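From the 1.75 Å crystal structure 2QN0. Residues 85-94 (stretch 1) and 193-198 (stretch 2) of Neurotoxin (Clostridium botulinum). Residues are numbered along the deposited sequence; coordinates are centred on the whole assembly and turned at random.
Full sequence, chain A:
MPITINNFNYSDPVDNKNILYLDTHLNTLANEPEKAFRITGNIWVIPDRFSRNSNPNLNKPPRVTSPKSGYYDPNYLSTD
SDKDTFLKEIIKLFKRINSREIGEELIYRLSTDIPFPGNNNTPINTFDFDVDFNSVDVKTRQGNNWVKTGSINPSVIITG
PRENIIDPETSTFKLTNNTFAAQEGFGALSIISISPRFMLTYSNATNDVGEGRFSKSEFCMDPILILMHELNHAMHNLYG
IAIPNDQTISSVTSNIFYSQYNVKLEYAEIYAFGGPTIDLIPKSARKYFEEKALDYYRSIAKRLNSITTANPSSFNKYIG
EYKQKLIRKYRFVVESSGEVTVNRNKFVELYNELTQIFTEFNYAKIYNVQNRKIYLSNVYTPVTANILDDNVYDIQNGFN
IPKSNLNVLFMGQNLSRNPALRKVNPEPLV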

# COMPACT_ATOMS: atom_id res chain seq x y z
N THR A 85 -12.00 -15.06 -4.86
CA THR A 85 -11.49 -14.47 -6.10
C THR A 85 -10.57 -13.29 -5.79
O THR A 85 -9.49 -13.18 -6.37
N PHE A 86 -10.99 -12.43 -4.88
CA PHE A 86 -10.19 -11.27 -4.49
C PHE A 86 -8.84 -11.73 -3.94
O PHE A 86 -7.79 -11.23 -4.33
N LEU A 87 -8.89 -12.70 -3.03
CA LEU A 87 -7.67 -13.23 -2.42
C LEU A 87 -6.70 -13.73 -3.49
O LEU A 87 -5.51 -13.43 -3.45
N LYS A 88 -7.22 -14.50 -4.45
CA LYS A 88 -6.37 -15.03 -5.51
C LYS A 88 -5.83 -13.94 -6.43
O LYS A 88 -4.73 -14.07 -6.97
N GLU A 89 -6.60 -12.87 -6.61
CA GLU A 89 -6.15 -11.77 -7.46
C GLU A 89 -4.95 -11.09 -6.80
O GLU A 89 -3.94 -10.81 -7.45
N ILE A 90 -5.06 -10.83 -5.50
CA ILE A 90 -3.97 -10.18 -4.77
C ILE A 90 -2.72 -11.05 -4.83
O ILE A 90 -1.61 -10.56 -5.07
N ILE A 91 -2.88 -12.35 -4.61
CA ILE A 91 -1.75 -13.27 -4.64
C ILE A 91 -1.08 -13.25 -6.01
O ILE A 91 0.15 -13.17 -6.11
N LYS A 92 -1.88 -13.32 -7.07
CA LYS A 92 -1.32 -13.32 -8.42
C LYS A 92 -0.55 -12.03 -8.69
O LYS A 92 0.52 -12.05 -9.30
N LEU A 93 -1.09 -10.91 -8.22
CA LEU A 93 -0.42 -9.63 -8.43
C LEU A 93 0.92 -9.59 -7.70
O LEU A 93 1.90 -9.06 -8.23
N PHE A 94 0.98 -10.14 -6.49
CA PHE A 94 2.25 -10.15 -5.77
C PHE A 94 3.28 -10.99 -6.52
O PHE A 94 4.46 -10.66 -6.54
N SER A 193 -6.38 -0.49 1.54
CA SER A 193 -7.72 -0.91 1.11
C SER A 193 -7.76 -0.69 -0.40
O SER A 193 -7.61 0.44 -0.88
N ILE A 194 -7.99 -1.77 -1.15
CA ILE A 194 -7.91 -1.67 -2.59
C ILE A 194 -8.52 -2.86 -3.34
O ILE A 194 -8.77 -3.91 -2.75
N SER A 195 -8.76 -2.65 -4.63
CA SER A 195 -9.23 -3.71 -5.52
C SER A 195 -8.58 -3.38 -6.86
O SER A 195 -9.15 -2.65 -7.67
N PRO A 196 -7.37 -3.91 -7.10
CA PRO A 196 -6.62 -3.67 -8.33
C PRO A 196 -7.32 -3.98 -9.65
O PRO A 196 -6.96 -3.39 -10.67
N ARG A 197 -8.29 -4.89 -9.66
CA ARG A 197 -8.95 -5.21 -10.93
C ARG A 197 -9.82 -4.08 -11.45
O ARG A 197 -10.26 -4.12 -12.60
N PHE A 198 -10.09 -3.08 -10.62
CA PHE A 198 -10.87 -1.92 -11.06
C PHE A 198 -9.80 -0.94 -11.51
O PHE A 198 -9.19 -0.25 -10.69

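The contact between residues 85-94 and 193-198 of this neurotoxin is a small helix-against-turn packing in which apolar side chains meet directly, while the polar groups are joined by one long salt bridge and two bridging waters rather than by any direct hydrogen bond. It illustrates a general principle: an irregular segment can dock on a helix through one face of it, with water completing the polar part of the fit.

The helix supplies F86, E89, I90 and L93, a spacing of three, one and three residues that places all four on the same side; L87, K88 and I91 lie well out of reach. The opposing segment has no regular secondary structure, but S195 to F198 form a type I turn, closed by the hydrogen bond from F198 N to S195 O at 3.1 Å. P196 and R197, the two central residues of that turn, both direct their CA-to-CB bonds toward the helix.

P196 is the apolar anchor. L93, with chi1 m and chi2 t, points toward the turn and brings its CD1 within 3.4 Å of P196 CB. I90 leaves the helix sideways, yet its m, m rotamer carries CD1 to 3.9 Å from P196 CD, so the two aliphatic side chains come closest at different ring atoms, though both also reach P196 CG. F86 also starts sideways; its t rotamer extends the ring across the gap, and CE1 comes to 3.2 Å from the backbone atom I194 O. S195 CA lies 4.0 Å from the same F86 CE1. Both of these atoms sit at the ring edge, near its plane, so the phenyl group meets the backbone edge-on.

The polar side centers on E89, whose CA-to-CB bond points toward the turn and whose m, t side chain sets its carboxylate beside R197. The arginine has chi1 p, with chi2 and chi3 both t. E89 OE2 approaches R197 CD at 3.2 Å and lies 3.8 Å from R197 NE, near the guanidinium plane: a salt bridge, but a long one. Water supplements it with hydrogen bonds. Water 1 donates to E89 OE1 at 2.7 Å and accepts from R197 NE at 2.9 Å, linking carboxylate and guanidinium a second way. Water 2 donates to E89 OE1 at 2.9 Å and accepts from the backbone R197 N at 3.0 Å; it also hydrogen-bonds S195 OG at 3.0 Å. A single carboxylate oxygen thus receives both waters, and through them the helix is tied to the side chain of R197 and to the turn itself.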

# COMPACT_ATOMS: atom_id res chain seq x y z
CB THR A 85 -12.66 -14.01 -6.99
OG1 THR A 85 -13.38 -15.17 -7.44
CG2 THR A 85 -12.14 -13.24 -8.20
CB PHE A 86 -10.91 -10.45 -3.43
CG PHE A 86 -10.14 -9.25 -2.94
CD1 PHE A 86 -10.13 -8.07 -3.67
CD2 PHE A 86 -9.41 -9.32 -1.76
CE1 PHE A 86 -9.41 -6.96 -3.22
CE2 PHE A 86 -8.68 -8.21 -1.30
CZ PHE A 86 -8.68 -7.03 -2.04
CB LEU A 87 -8.02 -14.37 -1.46
CG LEU A 87 -6.87 -15.12 -0.79
CD1 LEU A 87 -6.04 -14.16 0.06
CD2 LEU A 87 -7.44 -16.24 0.07
CB LYS A 88 -7.14 -16.10 -6.29
CG LYS A 88 -7.27 -17.39 -5.49
CD LYS A 88 -8.29 -18.36 -6.05
CE LYS A 88 -8.36 -19.61 -5.17
NZ LYS A 88 -9.47 -20.53 -5.56
CB GLU A 89 -7.28 -10.75 -7.68
CG GLU A 89 -8.44 -11.30 -8.51
CD GLU A 89 -9.62 -10.34 -8.60
OE1 GLU A 89 -9.81 -9.55 -7.65
OE2 GLU A 89 -10.37 -10.41 -9.59
CB ILE A 90 -4.36 -9.93 -3.29
CG1 ILE A 90 -5.52 -8.93 -3.22
CG2 ILE A 90 -3.15 -9.40 -2.51
CD1 ILE A 90 -5.20 -7.56 -3.80
CB ILE A 91 -2.20 -14.73 -4.32
CG1 ILE A 91 -2.62 -14.82 -2.85
CG2 ILE A 91 -1.07 -15.71 -4.63
CD1 ILE A 91 -1.56 -14.35 -1.87
CB LYS A 92 -2.42 -13.50 -9.46
CG LYS A 92 -1.90 -13.66 -10.88
CD LYS A 92 -3.02 -14.04 -11.85
CE LYS A 92 -2.47 -14.33 -13.24
NZ LYS A 92 -3.56 -14.79 -14.15
CB LEU A 93 -1.32 -8.48 -7.99
CG LEU A 93 -2.59 -8.36 -8.85
CD1 LEU A 93 -3.49 -7.28 -8.30
CD2 LEU A 93 -2.20 -8.05 -10.30
CB PHE A 94 2.08 -10.66 -4.34
CG PHE A 94 1.86 -9.56 -3.33
CD1 PHE A 94 0.61 -8.98 -3.16
CD2 PHE A 94 2.93 -9.08 -2.57
CE1 PHE A 94 0.42 -7.94 -2.26
CE2 PHE A 94 2.75 -8.03 -1.67
CZ PHE A 94 1.49 -7.46 -1.51
CB SER A 193 -8.79 -0.09 1.82
OG SER A 193 -8.67 -0.26 3.22
CB ILE A 194 -6.40 -1.62 -2.95
CG1 ILE A 194 -6.18 -1.40 -4.45
CG2 ILE A 194 -5.75 -2.94 -2.52
CD1 ILE A 194 -4.70 -1.29 -4.80
CB SER A 195 -10.74 -3.72 -5.67
OG SER A 195 -11.10 -4.83 -6.50
CB PRO A 196 -5.36 -4.50 -8.14
CG PRO A 196 -5.18 -4.51 -6.65
CD PRO A 196 -6.59 -4.74 -6.16
CB ARG A 197 -9.76 -6.52 -10.84
CG ARG A 197 -11.14 -6.44 -10.24
CD ARG A 197 -11.87 -7.76 -10.50
NE ARG A 197 -13.17 -7.85 -9.83
CZ ARG A 197 -14.28 -7.25 -10.24
NH1 ARG A 197 -14.27 -6.51 -11.34
NH2 ARG A 197 -15.41 -7.39 -9.56
CB PHE A 198 -11.70 -1.36 -9.90
CG PHE A 198 -12.92 -2.17 -9.58
CD1 PHE A 198 -14.14 -1.87 -10.18
CD2 PHE A 198 -12.85 -3.26 -8.73
CE1 PHE A 198 -15.28 -2.64 -9.92
CE2 PHE A 198 -13.98 -4.05 -8.47
CZ PHE A 198 -15.19 -3.73 -9.07
O HOH W 1 -12.42 -8.92 -7.20
O HOH W 2 -8.96 -6.80 -7.39